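Local coordinates for 4-hydroxybutyrate CoA-transferase (Porphyromonas gingivalis, PDB 3D3U), which probably transfers coenzyme A from an acyl-CoA to a carboxylate acceptor such as acetate, at residues L6-V11 and I177-E182; G25-F30 and P116-V121; R39-M44 and A65-P70; S269-S274 and I287-V292. All coordinates share one frame; numbering follows the deposited sequence.

Contacts 1, 2 and 3 all lie in the N-terminal part of the chain, and contacts 2 and 3 are nested inside the loop that contact 1 closes. Contact 2 joins two inner strands of the six-stranded parallel sheet, and contact 1 docks the first helix on its edge strand 176-180, the centres about 20 Å apart. Contact 3, about 15 Å from contact 2 between centres, fastens a loop to helix 38-46 and meets contact 2 at F30 and V121. An R39-E182 salt bridge ties contact 3 to contact 1. Contact 4 follows later, on the second sheet, its nearest atoms at least about 11 Å from the others, so both sheets are represented.

Contact 1. Residues L6-V11 and I177-E182; sequences LYRQRV and IIEVDE
V11 and I177 form a single backbone bridge where the chain leaving helix 4-10 passes strand 176-180, an edge strand of the N-terminal six-stranded parallel sheet. The helix lies crosswise, the axis of its 6-10 part at 99° to that of 177-180. Packing is close around I177, which is buried, its CB directed at segment 6-11. I177 N donates to R10 O at 2.9 Å, and the CA-H of V11 is directed at I177 O. CD1 of I177 reaches the Y7 ring at CD1, 4.3 Å away, while its CB lies 4.4 Å from CB of V11. I171 and V156 close in on the same isoleucine.

The other side, toward solvent, is polar and built around the carboxylate of E179. Y7 holds CG anti to its backbone N (chi1 -173°), and the far end of its ring reaches the strand, where the hydroxyl donates to E179 OE2. R8, an exposed residue, comes from the helix surface with a chain bent at chi2 and chi3 to make a salt bridge. The two oxygens are thus shared out, OE2 at the edge of the tyrosine ring and in its plane, OE1 over one face of the R8 guanidinium, 2.5 Å from NH2.

Contact 2. Residues G25-F30 and P116-V121; sequences GTKVVF and PLDVAV
V121 N donates to V29 O at 2.8 Å, nearly along the C=O axis, the shortest of three backbone bonds between 25-30 and 116-121. V119 O is gripped twice, by V29 N at 3.1 Å and by a CA-H contact from V28. K27 O takes the third bond from D118 N, at 3.2 Å, just ahead of strand 119-125. The bridges V28 with V119, V29 with A120 and F30 with V121 make the pairing parallel, the axes of 27-30 and 119-121 lying 26° apart.

In the 3-2-1-4-5-6 order of this Rossmann-like sheet, strands 27-30 and 119-125 are the first and fourth, neighbours at the point where the order of strands reverses. V28, F30, V119 and V121 share one face. There F30 and V121 lie side by side, pointing the same way, with ring atom CD2 3.7 Å from CB of V121, and F40 of helix 38-46 rests on both. On the face of V29 and A120, L117 reaches back across V29 at about a right angle. Its CD1 meets V29 CG2 at 3.6 Å, the valine CG2 being anti to the carbonyl carbon, and F115 touches the same valine. Farther out, K27 lays the CD and CE carbons of its bent chain against the ring of P116, CE 3.7 Å from CG, while its NZ stays 6.2 Å from D118 OD2.

Contact 3. Residues R39-M44 and A65-P70; sequences RFSQAM and APHLAP
S41 and P66 make the central contact, helix 38-46 meeting the loop that runs from strand 54-57 to strand 76-79. The CB of S41 points at this loop, and OG, anti to the backbone N (chi1 175°), extends from it toward the P66 carbonyl. OG donates a weak hydrogen bond to P66 O at 3.1 Å, although its exact place is doubtful because the model crowds it against the H67 ring. H67 thus belongs to the same first shell, but its fit to the serine is equally doubtful. The proline ring is turned to the helix as well. Its CG lies 3.6 Å from S41 O and 3.7 Å from Q42 N, so an apolar carbon rests on the backbone of this turn. Q42 starts off away from the loop, but its side chain returns to bring NE2 within 4.2 Å of P66 CD.

Around this first shell, A65 O stands over one face of the H67 imidazole, 4.0 Å above the plane and offset toward the rim, and the F30 ring meets it at about 60°. The helix itself is held by i to i+4 backbone bonds, A43 N to R39 O and M44 N to F40 O. At its start, E155 binds F40 N and pairs with the guanidinium of R39.

Helix and loop flank the parallel, Rossmann-like sheet of the N-terminal domain. Helix 38-46 lies against helix 14-21 and strand 27-30: F40, A43 and M44 pack on V18, M44 also touches F30, and S41 is covered by the loop.

Contact 4. Residues S269-S274 and I287-V292; sequences SLIFGS and IECYPV
S269 and Y290 meet just beyond the ends of strands 266-268 and 287-289, in a fully buried contact whose touching parts run 123° apart. The serine can be followed outward. CA lies 3.1 Å from Y290 O, its hydrogen directed at the oxygen. CB comes next, 3.4 Å from the same oxygen and 4.0 Å from V292 CG1. OG, anti to the backbone N (chi1 -157°), ends the chain and donates to Y290 O at 3.0 Å; it also lies against V292 CG1, 3.2 Å from OG. It approaches in the carbonyl plane, with a C=O...donor angle of 151°, so one buried carbonyl is held by both the hydroxyl and the CA-H. V292 N is also near OG, but the angle is too poor for a hydrogen bond.

A second, apolar touch lies two residues on, where I271 points at strand 287-289 and its CD1 reaches C289 SG at 4.4 Å. L277 and F241 border the same isoleucine. The backbone of S269 also bonds to C139 and D140, which links this loop to the N-terminal part of the chain.

Both segments pass into helices. P291 occupies the N-cap position of helix 292-295, while S274 OG caps L277 N at the start of helix 275-281. That helix connects the two parallel neighbours 266-268 and 287-289, so the contact sits at the C-terminal ends of the strands of a beta-alpha-beta crossover, the repeating unit of Rossmann-like alpha/beta sheets.

Contact 1. Residues L6-V11 and I177-E182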
loop_
_atom_site.group_PDB
_atom_site.type_symbol
_atom_site.label_atom_id
_atom_site.label_comp_id
_atom_site.label_asym_id
_atom_site.label_seq_id
_atom_site.Cartn_x
_atom_site.Cartn_y
_atom_site.Cartn_z
ATOM N N LEU A 6 -0.478 15.271 -31.007
ATOM C CA LEU A 6 -0.888 13.912 -30.613
ATOM C C LEU A 6 -1.922 13.887 -29.484
ATOM O O LEU A 6 -2.839 13.068 -29.500
ATOM C CB LEU A 6 0.302 13.112 -30.120
ATOM C CG LEU A 6 0.370 11.799 -30.805
ATOM C CD1 LEU A 6 0.594 12.310 -32.193
ATOM C CD2 LEU A 6 1.545 11.083 -30.208
ATOM N N TYR A 7 -1.753 14.766 -28.504
ATOM C CA TYR A 7 -2.689 14.842 -27.428
ATOM C C TYR A 7 -4.006 14.991 -28.114
ATOM O O TYR A 7 -4.923 14.216 -27.831
ATOM C CB TYR A 7 -2.436 16.060 -26.582
ATOM C CG TYR A 7 -3.264 16.150 -25.310
ATOM C CD1 TYR A 7 -2.740 15.675 -24.126
ATOM C CD2 TYR A 7 -4.536 16.733 -25.282
ATOM C CE1 TYR A 7 -3.419 15.763 -22.982
ATOM C CE2 TYR A 7 -5.232 16.837 -24.123
ATOM C CZ TYR A 7 -4.656 16.339 -22.960
ATOM O OH TYR A 7 -5.279 16.334 -21.697
ATOM N N ARG A 8 -4.097 15.936 -29.054
ATOM C CA ARG A 8 -5.353 16.207 -29.679
ATOM C C ARG A 8 -5.792 14.967 -30.428
ATOM O O ARG A 8 -6.909 14.590 -30.279
ATOM C CB ARG A 8 -5.370 17.554 -30.477
ATOM C CG ARG A 8 -5.810 18.775 -29.622
ATOM C CD ARG A 8 -7.214 18.483 -28.858
ATOM N NE ARG A 8 -7.327 18.927 -27.424
ATOM C CZ ARG A 8 -8.472 18.940 -26.645
ATOM N NH1 ARG A 8 -9.644 18.494 -27.144
ATOM N NH2 ARG A 8 -8.420 19.400 -25.361
ATOM N N GLN A 9 -4.933 14.291 -31.167
ATOM C CA GLN A 9 -5.420 13.223 -32.053
ATOM C C GLN A 9 -5.926 11.911 -31.328
ATOM O O GLN A 9 -6.509 10.998 -31.988
ATOM C CB GLN A 9 -4.380 12.928 -33.169
ATOM C CG GLN A 9 -4.554 11.579 -33.981
ATOM C CD GLN A 9 -3.186 10.793 -34.257
ATOM O OE1 GLN A 9 -2.301 11.315 -34.992
ATOM N NE2 GLN A 9 -3.021 9.555 -33.661
ATOM N N ARG A 10 -5.727 11.807 -29.991
ATOM C CA ARG A 10 -5.967 10.543 -29.232
ATOM C C ARG A 10 -6.990 10.737 -28.123
ATOM O O ARG A 10 -7.341 9.796 -27.400
ATOM C CB ARG A 10 -4.665 10.104 -28.563
ATOM C CG ARG A 10 -3.757 9.060 -29.325
ATOM C CD ARG A 10 -2.281 9.478 -29.333
ATOM N NE ARG A 10 -1.322 8.403 -29.348
ATOM C CZ ARG A 10 -0.916 7.781 -30.429
ATOM N NH1 ARG A 10 -1.388 8.058 -31.659
ATOM N NH2 ARG A 10 -0.037 6.830 -30.284
ATOM N N VAL A 11 -7.418 11.988 -27.939
ATOM C CA VAL A 11 -8.541 12.286 -26.998
ATOM C C VAL A 11 -9.970 11.830 -27.497
ATOM O O VAL A 11 -10.298 12.025 -28.671
ATOM C CB VAL A 11 -8.491 13.749 -26.418
ATOM C CG1 VAL A 11 -8.131 14.628 -27.429
ATOM C CG2 VAL A 11 -9.778 14.188 -25.880
ATOM N N ILE A 177 -7.208 8.988 -24.663
ATOM C CA ILE A 177 -7.075 9.861 -23.514
ATOM C C ILE A 177 -8.433 10.386 -23.254
ATOM O O ILE A 177 -9.083 10.868 -24.161
ATOM C CB ILE A 177 -6.140 11.061 -23.851
ATOM C CG1 ILE A 177 -4.714 10.611 -23.945
ATOM C CG2 ILE A 177 -6.240 12.245 -22.808
ATOM C CD1 ILE A 177 -4.021 11.604 -24.661
ATOM N N ILE A 178 -8.835 10.341 -22.010
ATOM C CA ILE A 178 -10.146 10.774 -21.634
ATOM C C ILE A 178 -9.897 11.939 -20.704
ATOM O O ILE A 178 -9.758 11.745 -19.496
ATOM C CB ILE A 178 -10.809 9.668 -20.896
ATOM C CG1 ILE A 178 -10.986 8.522 -21.853
ATOM C CG2 ILE A 178 -12.145 10.043 -20.478
ATOM C CD1 ILE A 178 -11.024 7.140 -21.212
ATOM N N GLU A 179 -9.794 13.159 -21.248
ATOM C CA GLU A 179 -9.518 14.298 -20.348
ATOM C C GLU A 179 -10.616 14.476 -19.356
ATOM O O GLU A 179 -11.736 14.641 -19.742
ATOM C CB GLU A 179 -9.232 15.660 -20.993
ATOM C CG GLU A 179 -9.528 15.877 -22.414
ATOM C CD GLU A 179 -8.486 16.843 -22.926
ATOM O OE1 GLU A 179 -8.516 17.247 -24.110
ATOM O OE2 GLU A 179 -7.624 17.219 -22.102
ATOM N N VAL A 180 -10.294 14.432 -18.072
ATOM C CA VAL A 180 -11.250 14.861 -17.131
ATOM C C VAL A 180 -10.754 15.691 -16.026
ATOM O O VAL A 180 -9.581 16.032 -15.918
ATOM C CB VAL A 180 -12.106 13.707 -16.607
ATOM C CG1 VAL A 180 -13.249 13.422 -17.685
ATOM C CG2 VAL A 180 -11.295 12.460 -16.198
ATOM N N ASP A 181 -11.745 16.071 -15.263
ATOM C CA ASP A 181 -11.610 16.872 -14.107
ATOM C C ASP A 181 -12.624 16.511 -12.960
ATOM O O ASP A 181 -13.884 16.500 -13.147
ATOM C CB ASP A 181 -11.692 18.317 -14.489
ATOM C CG ASP A 181 -11.315 19.163 -13.351
ATOM O OD1 ASP A 181 -11.226 18.576 -12.248
ATOM O OD2 ASP A 181 -11.084 20.376 -13.421
ATOM N N GLU A 182 -12.051 16.124 -11.819
ATOM C CA GLU A 182 -12.777 15.397 -10.780
ATOM C C GLU A 182 -11.809 15.064 -9.622
ATOM O O GLU A 182 -10.719 14.543 -9.852
ATOM C CB GLU A 182 -13.558 14.168 -11.329
ATOM C CG GLU A 182 -15.050 14.420 -11.640
ATOM C CD GLU A 182 -16.099 13.411 -10.949
ATOM O OE1 GLU A 182 -15.866 12.121 -10.787
ATOM O OE2 GLU A 182 -17.245 13.914 -10.582
#

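Contact 2. Residues G25-F30 and P116-V121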
loop_
_atom_site.group_PDB
_atom_site.type_symbol
_atom_site.label_atom_id
_atom_site.label_comp_id
_atom_site.label_asym_id
_atom_site.label_seq_id
_atom_site.Cartn_x
_atom_site.Cartn_y
_atom_site.Cartn_z
ATOM N N GLY A 25 -14.055 -10.825 -25.354
ATOM C CA GLY A 25 -12.975 -11.564 -24.763
ATOM C C GLY A 25 -11.742 -10.796 -24.289
ATOM O O GLY A 25 -10.807 -11.445 -23.931
ATOM N N THR A 26 -11.666 -9.464 -24.270
ATOM C CA THR A 26 -10.409 -8.809 -23.764
ATOM C C THR A 26 -10.279 -8.915 -22.247
ATOM O O THR A 26 -11.282 -8.968 -21.590
ATOM C CB THR A 26 -10.316 -7.338 -24.194
ATOM O OG1 THR A 26 -11.641 -6.876 -24.310
ATOM C CG2 THR A 26 -9.838 -7.190 -25.689
ATOM N N LYS A 27 -9.065 -8.973 -21.700
ATOM C CA LYS A 27 -8.822 -8.764 -20.290
ATOM C C LYS A 27 -8.228 -7.401 -19.998
ATOM O O LYS A 27 -7.351 -6.955 -20.715
ATOM C CB LYS A 27 -7.772 -9.735 -19.876
ATOM C CG LYS A 27 -8.130 -11.090 -20.315
ATOM C CD LYS A 27 -6.915 -11.884 -20.727
ATOM C CE LYS A 27 -7.019 -13.329 -20.189
ATOM N NZ LYS A 27 -8.326 -13.999 -20.482
ATOM N N VAL A 28 -8.617 -6.756 -18.903
ATOM C CA VAL A 28 -8.226 -5.393 -18.689
ATOM C C VAL A 28 -7.750 -5.337 -17.310
ATOM O O VAL A 28 -8.179 -6.180 -16.521
ATOM C CB VAL A 28 -9.448 -4.446 -18.936
ATOM C CG1 VAL A 28 -10.547 -5.183 -19.647
ATOM C CG2 VAL A 28 -9.963 -3.788 -17.744
ATOM N N VAL A 29 -6.898 -4.364 -16.977
ATOM C CA VAL A 29 -6.412 -4.180 -15.593
ATOM C C VAL A 29 -6.675 -2.727 -15.221
ATOM O O VAL A 29 -6.399 -1.825 -16.017
ATOM C CB VAL A 29 -4.812 -4.516 -15.479
ATOM C CG1 VAL A 29 -4.198 -4.000 -14.185
ATOM C CG2 VAL A 29 -4.464 -6.025 -15.604
ATOM N N PHE A 30 -7.193 -2.436 -14.028
ATOM C CA PHE A 30 -7.398 -0.989 -13.653
ATOM C C PHE A 30 -6.373 -0.562 -12.686
ATOM O O PHE A 30 -6.001 -1.339 -11.824
ATOM C CB PHE A 30 -8.691 -0.780 -12.921
ATOM C CG PHE A 30 -9.950 -0.925 -13.781
ATOM C CD1 PHE A 30 -11.241 -0.871 -13.157
ATOM C CD2 PHE A 30 -9.873 -1.065 -15.176
ATOM C CE1 PHE A 30 -12.390 -0.981 -13.850
ATOM C CE2 PHE A 30 -11.036 -1.132 -15.902
ATOM C CZ PHE A 30 -12.314 -1.108 -15.236
ATOM N N PRO A 116 -2.424 -12.226 -19.002
ATOM C CA PRO A 116 -2.080 -11.646 -20.305
ATOM C C PRO A 116 -2.906 -10.416 -20.571
ATOM O O PRO A 116 -3.753 -10.463 -21.405
ATOM C CB PRO A 116 -2.468 -12.753 -21.305
ATOM C CG PRO A 116 -3.340 -13.657 -20.593
ATOM C CD PRO A 116 -3.037 -13.572 -19.166
ATOM N N LEU A 117 -2.666 -9.339 -19.847
ATOM C CA LEU A 117 -3.375 -8.076 -19.995
ATOM C C LEU A 117 -3.296 -7.544 -21.425
ATOM O O LEU A 117 -2.228 -7.494 -22.062
ATOM C CB LEU A 117 -2.825 -7.092 -18.949
ATOM C CG LEU A 117 -2.172 -5.804 -19.369
ATOM C CD1 LEU A 117 -2.857 -4.727 -18.610
ATOM C CD2 LEU A 117 -0.699 -5.742 -19.114
ATOM N N ASP A 118 -4.441 -7.153 -21.925
ATOM C CA ASP A 118 -4.523 -6.599 -23.222
ATOM C C ASP A 118 -4.562 -5.038 -23.182
ATOM O O ASP A 118 -3.924 -4.353 -24.055
ATOM C CB ASP A 118 -5.823 -7.146 -23.873
ATOM C CG ASP A 118 -5.694 -8.589 -24.360
ATOM O OD1 ASP A 118 -4.573 -8.960 -24.898
ATOM O OD2 ASP A 118 -6.673 -9.409 -24.234
ATOM N N VAL A 119 -5.372 -4.501 -22.244
ATOM C CA VAL A 119 -5.526 -3.062 -22.042
ATOM C C VAL A 119 -5.297 -2.709 -20.574
ATOM O O VAL A 119 -5.839 -3.351 -19.710
ATOM C CB VAL A 119 -6.951 -2.512 -22.530
ATOM C CG1 VAL A 119 -7.958 -3.556 -22.580
ATOM C CG2 VAL A 119 -7.496 -1.319 -21.665
ATOM N N ALA A 120 -4.526 -1.675 -20.314
ATOM C CA ALA A 120 -4.345 -1.162 -18.988
ATOM C C ALA A 120 -5.135 0.149 -18.839
ATOM O O ALA A 120 -4.893 1.096 -19.558
ATOM C CB ALA A 120 -2.802 -0.941 -18.731
ATOM N N VAL A 121 -6.084 0.226 -17.923
ATOM C CA VAL A 121 -6.830 1.471 -17.751
ATOM C C VAL A 121 -6.383 2.203 -16.502
ATOM O O VAL A 121 -6.668 1.722 -15.452
ATOM C CB VAL A 121 -8.326 1.249 -17.660
ATOM C CG1 VAL A 121 -9.076 2.549 -17.320
ATOM C CG2 VAL A 121 -8.746 0.822 -18.948
#

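Contact 3. Residues R39-M44 and A65-P70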
loop_
_atom_site.group_PDB
_atom_site.type_symbol
_atom_site.label_atom_id
_atom_site.label_comp_id
_atom_site.label_asym_id
_atom_site.label_seq_id
_atom_site.Cartn_x
_atom_site.Cartn_y
_atom_site.Cartn_z
ATOM N N ARG A 39 -14.359 6.735 -13.986
ATOM C CA ARG A 39 -15.097 7.226 -15.227
ATOM C C ARG A 39 -15.268 6.192 -16.285
ATOM O O ARG A 39 -16.328 6.028 -16.890
ATOM C CB ARG A 39 -14.385 8.381 -15.865
ATOM C CG ARG A 39 -15.037 9.664 -15.436
ATOM C CD ARG A 39 -14.792 10.033 -14.029
ATOM N NE ARG A 39 -13.439 9.712 -13.546
ATOM C CZ ARG A 39 -13.107 9.974 -12.284
ATOM N NH1 ARG A 39 -11.908 9.663 -11.801
ATOM N NH2 ARG A 39 -14.024 10.537 -11.481
ATOM N N PHE A 40 -14.166 5.507 -16.500
ATOM C CA PHE A 40 -14.136 4.363 -17.300
ATOM C C PHE A 40 -15.003 3.260 -16.739
ATOM O O PHE A 40 -15.705 2.606 -17.529
ATOM C CB PHE A 40 -12.744 3.853 -17.373
ATOM C CG PHE A 40 -12.493 2.965 -18.569
ATOM C CD1 PHE A 40 -12.698 1.604 -18.507
ATOM C CD2 PHE A 40 -12.077 3.493 -19.755
ATOM C CE1 PHE A 40 -12.438 0.779 -19.587
ATOM C CE2 PHE A 40 -11.860 2.679 -20.806
ATOM C CZ PHE A 40 -12.024 1.276 -20.701
ATOM N N SER A 41 -15.024 3.004 -15.427
ATOM C CA SER A 41 -15.986 1.986 -14.900
ATOM C C SER A 41 -17.459 2.376 -15.209
ATOM O O SER A 41 -18.305 1.582 -15.709
ATOM C CB SER A 41 -15.755 1.741 -13.412
ATOM O OG SER A 41 -16.726 0.857 -12.840
ATOM N N GLN A 42 -17.709 3.673 -14.976
ATOM C CA GLN A 42 -19.028 4.366 -15.236
ATOM C C GLN A 42 -19.291 4.081 -16.724
ATOM O O GLN A 42 -20.324 3.500 -17.038
ATOM C CB GLN A 42 -18.956 5.902 -14.851
ATOM C CG GLN A 42 -20.120 6.559 -14.076
ATOM C CD GLN A 42 -19.775 6.701 -12.525
ATOM O OE1 GLN A 42 -18.814 7.470 -12.167
ATOM N NE2 GLN A 42 -20.555 5.962 -11.608
ATOM N N ALA A 43 -18.346 4.385 -17.632
ATOM C CA ALA A 43 -18.656 4.118 -19.073
ATOM C C ALA A 43 -18.878 2.661 -19.455
ATOM O O ALA A 43 -19.587 2.386 -20.374
ATOM C CB ALA A 43 -17.667 4.821 -20.072
ATOM N N MET A 44 -18.248 1.743 -18.743
ATOM C CA MET A 44 -18.497 0.329 -18.996
ATOM C C MET A 44 -19.906 -0.037 -18.564
ATOM O O MET A 44 -20.561 -0.830 -19.207
ATOM C CB MET A 44 -17.462 -0.541 -18.236
ATOM C CG MET A 44 -16.019 -0.569 -18.868
ATOM S SD MET A 44 -14.930 -1.495 -17.783
ATOM C CE MET A 44 -15.119 -3.158 -18.274
ATOM N N ALA A 65 -18.138 2.002 -8.794
ATOM C CA ALA A 65 -19.160 0.967 -8.588
ATOM C C ALA A 65 -19.206 -0.023 -9.774
ATOM O O ALA A 65 -18.608 -1.070 -9.777
ATOM C CB ALA A 65 -20.681 1.556 -8.103
ATOM N N PRO A 66 -19.865 0.379 -10.815
ATOM C CA PRO A 66 -20.323 -0.546 -11.873
ATOM C C PRO A 66 -19.360 -1.692 -12.352
ATOM O O PRO A 66 -18.684 -1.529 -13.343
ATOM C CB PRO A 66 -20.514 0.439 -12.998
ATOM C CG PRO A 66 -19.696 1.872 -12.396
ATOM C CD PRO A 66 -20.158 1.793 -11.101
ATOM N N HIS A 67 -19.208 -2.819 -11.672
ATOM C CA HIS A 67 -18.618 -3.982 -12.409
ATOM C C HIS A 67 -19.140 -5.190 -11.762
ATOM O O HIS A 67 -19.200 -6.322 -12.435
ATOM C CB HIS A 67 -17.160 -4.304 -12.124
ATOM C CG HIS A 67 -16.233 -3.151 -12.158
ATOM N ND1 HIS A 67 -16.226 -2.234 -13.187
ATOM C CD2 HIS A 67 -15.223 -2.824 -11.316
ATOM C CE1 HIS A 67 -15.285 -1.346 -12.934
ATOM N NE2 HIS A 67 -14.685 -1.668 -11.794
ATOM N N LEU A 68 -19.298 -5.019 -10.414
ATOM C CA LEU A 68 -19.927 -6.075 -9.581
ATOM C C LEU A 68 -21.379 -5.709 -9.517
ATOM O O LEU A 68 -22.120 -6.343 -8.754
ATOM C CB LEU A 68 -19.281 -6.349 -8.172
ATOM C CG LEU A 68 -19.277 -7.768 -7.424
ATOM C CD1 LEU A 68 -19.672 -9.118 -8.240
ATOM C CD2 LEU A 68 -17.984 -8.032 -6.543
ATOM N N ALA A 69 -21.801 -4.735 -10.335
ATOM C CA ALA A 69 -23.210 -4.507 -10.431
ATOM C C ALA A 69 -23.584 -5.814 -11.045
ATOM O O ALA A 69 -22.909 -6.244 -11.955
ATOM C CB ALA A 69 -23.491 -3.399 -11.369
ATOM N N PRO A 70 -24.553 -6.511 -10.470
ATOM C CA PRO A 70 -25.054 -7.762 -11.019
ATOM C C PRO A 70 -25.346 -7.743 -12.512
ATOM O O PRO A 70 -25.160 -8.774 -13.167
ATOM C CB PRO A 70 -26.357 -8.017 -10.228
ATOM C CG PRO A 70 -26.282 -7.270 -9.031
ATOM C CD PRO A 70 -25.183 -6.204 -9.180
#

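Contact 4. Residues S269-S274 and I287-V292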
loop_
_atom_site.group_PDB
_atom_site.type_symbol
_atom_site.label_atom_id
_atom_site.label_comp_id
_atom_site.label_asym_id
_atom_site.label_seq_id
_atom_site.Cartn_x
_atom_site.Cartn_y
_atom_site.Cartn_z
ATOM N N SER A 269 4.889 3.653 -2.950
ATOM C CA SER A 269 4.354 2.917 -4.036
ATOM C C SER A 269 2.933 3.384 -4.121
ATOM O O SER A 269 2.345 3.264 -5.145
ATOM C CB SER A 269 4.407 1.432 -3.701
ATOM O OG SER A 269 4.389 0.671 -4.867
ATOM N N LEU A 270 2.367 3.935 -3.082
ATOM C CA LEU A 270 1.097 4.629 -3.229
ATOM C C LEU A 270 0.801 5.464 -2.040
ATOM O O LEU A 270 1.449 5.354 -1.007
ATOM C CB LEU A 270 -0.086 3.681 -3.449
ATOM C CG LEU A 270 -0.341 2.538 -2.481
ATOM C CD1 LEU A 270 -1.799 2.318 -2.470
ATOM C CD2 LEU A 270 0.387 1.277 -2.978
ATOM N N ILE A 271 -0.224 6.286 -2.226
ATOM C CA ILE A 271 -0.706 7.317 -1.286
ATOM C C ILE A 271 -2.227 7.556 -1.357
ATOM O O ILE A 271 -2.771 7.740 -2.427
ATOM C CB ILE A 271 -0.071 8.630 -1.656
ATOM C CG1 ILE A 271 1.419 8.514 -1.894
ATOM C CG2 ILE A 271 -0.347 9.676 -0.592
ATOM C CD1 ILE A 271 1.936 9.907 -2.403
ATOM N N PHE A 272 -2.927 7.647 -0.248
ATOM C CA PHE A 272 -4.271 8.176 -0.293
ATOM C C PHE A 272 -4.658 8.797 1.010
ATOM O O PHE A 272 -3.991 8.543 2.017
ATOM C CB PHE A 272 -5.207 7.088 -0.566
ATOM C CG PHE A 272 -4.915 5.788 0.184
ATOM C CD1 PHE A 272 -4.073 4.786 -0.385
ATOM C CD2 PHE A 272 -5.598 5.476 1.359
ATOM C CE1 PHE A 272 -3.847 3.544 0.299
ATOM C CE2 PHE A 272 -5.406 4.242 2.010
ATOM C CZ PHE A 272 -4.517 3.304 1.498
ATOM N N GLY A 273 -5.692 9.623 1.043
ATOM C CA GLY A 273 -6.016 10.301 2.286
ATOM C C GLY A 273 -6.884 11.470 1.969
ATOM O O GLY A 273 -7.776 11.419 1.091
ATOM N N SER A 274 -6.648 12.562 2.654
ATOM C CA SER A 274 -7.531 13.693 2.473
ATOM C C SER A 274 -7.067 14.588 1.249
ATOM O O SER A 274 -5.942 14.432 0.709
ATOM C CB SER A 274 -7.476 14.492 3.765
ATOM O OG SER A 274 -6.295 15.310 3.747
ATOM N N ILE A 287 8.922 14.125 -2.377
ATOM C CA ILE A 287 8.090 12.950 -2.456
ATOM C C ILE A 287 8.256 12.315 -3.797
ATOM O O ILE A 287 8.290 13.036 -4.811
ATOM C CB ILE A 287 6.668 13.321 -2.207
ATOM C CG1 ILE A 287 6.376 13.121 -0.712
ATOM C CG2 ILE A 287 5.711 12.450 -2.995
ATOM C CD1 ILE A 287 5.832 14.363 0.018
ATOM N N GLU A 288 8.388 10.974 -3.778
ATOM C CA GLU A 288 8.607 10.195 -4.973
ATOM C C GLU A 288 7.970 8.795 -5.030
ATOM O O GLU A 288 8.022 8.009 -4.016
ATOM C CB GLU A 288 10.083 10.091 -5.200
ATOM C CG GLU A 288 10.635 11.444 -5.601
ATOM C CD GLU A 288 12.145 11.399 -5.720
ATOM O OE1 GLU A 288 12.722 10.439 -5.184
ATOM O OE2 GLU A 288 12.756 12.299 -6.358
ATOM N N CYS A 289 7.403 8.425 -6.193
ATOM C CA CYS A 289 6.809 7.110 -6.251
ATOM C C CYS A 289 7.624 6.139 -6.989
ATOM O O CYS A 289 8.380 6.507 -7.862
ATOM C CB CYS A 289 5.424 7.216 -6.816
ATOM S SG CYS A 289 4.321 7.938 -5.552
ATOM N N TYR A 290 7.509 4.894 -6.592
ATOM C CA TYR A 290 8.039 3.824 -7.381
ATOM C C TYR A 290 7.129 2.637 -7.301
ATOM O O TYR A 290 6.352 2.441 -6.358
ATOM C CB TYR A 290 9.321 3.352 -6.799
ATOM C CG TYR A 290 10.366 4.389 -6.784
ATOM C CD1 TYR A 290 11.336 4.516 -7.825
ATOM C CD2 TYR A 290 10.415 5.278 -5.719
ATOM C CE1 TYR A 290 12.304 5.528 -7.781
ATOM C CE2 TYR A 290 11.356 6.271 -5.663
ATOM C CZ TYR A 290 12.273 6.387 -6.668
ATOM O OH TYR A 290 13.100 7.423 -6.439
ATOM N N PRO A 291 7.259 1.776 -8.269
ATOM C CA PRO A 291 6.406 0.618 -8.308
ATOM C C PRO A 291 6.762 -0.354 -7.184
ATOM O O PRO A 291 7.844 -0.270 -6.558
ATOM C CB PRO A 291 6.739 -0.004 -9.675
ATOM C CG PRO A 291 7.965 0.726 -10.262
ATOM C CD PRO A 291 8.277 1.826 -9.349
ATOM N N VAL A 292 5.884 -1.316 -6.945
ATOM C CA VAL A 292 6.140 -2.293 -5.888
ATOM C C VAL A 292 7.135 -3.371 -6.249
ATOM O O VAL A 292 7.693 -4.042 -5.357
ATOM C CB VAL A 292 4.907 -3.103 -5.642
ATOM C CG1 VAL A 292 4.099 -2.496 -4.534
ATOM C CG2 VAL A 292 4.112 -3.306 -6.977
#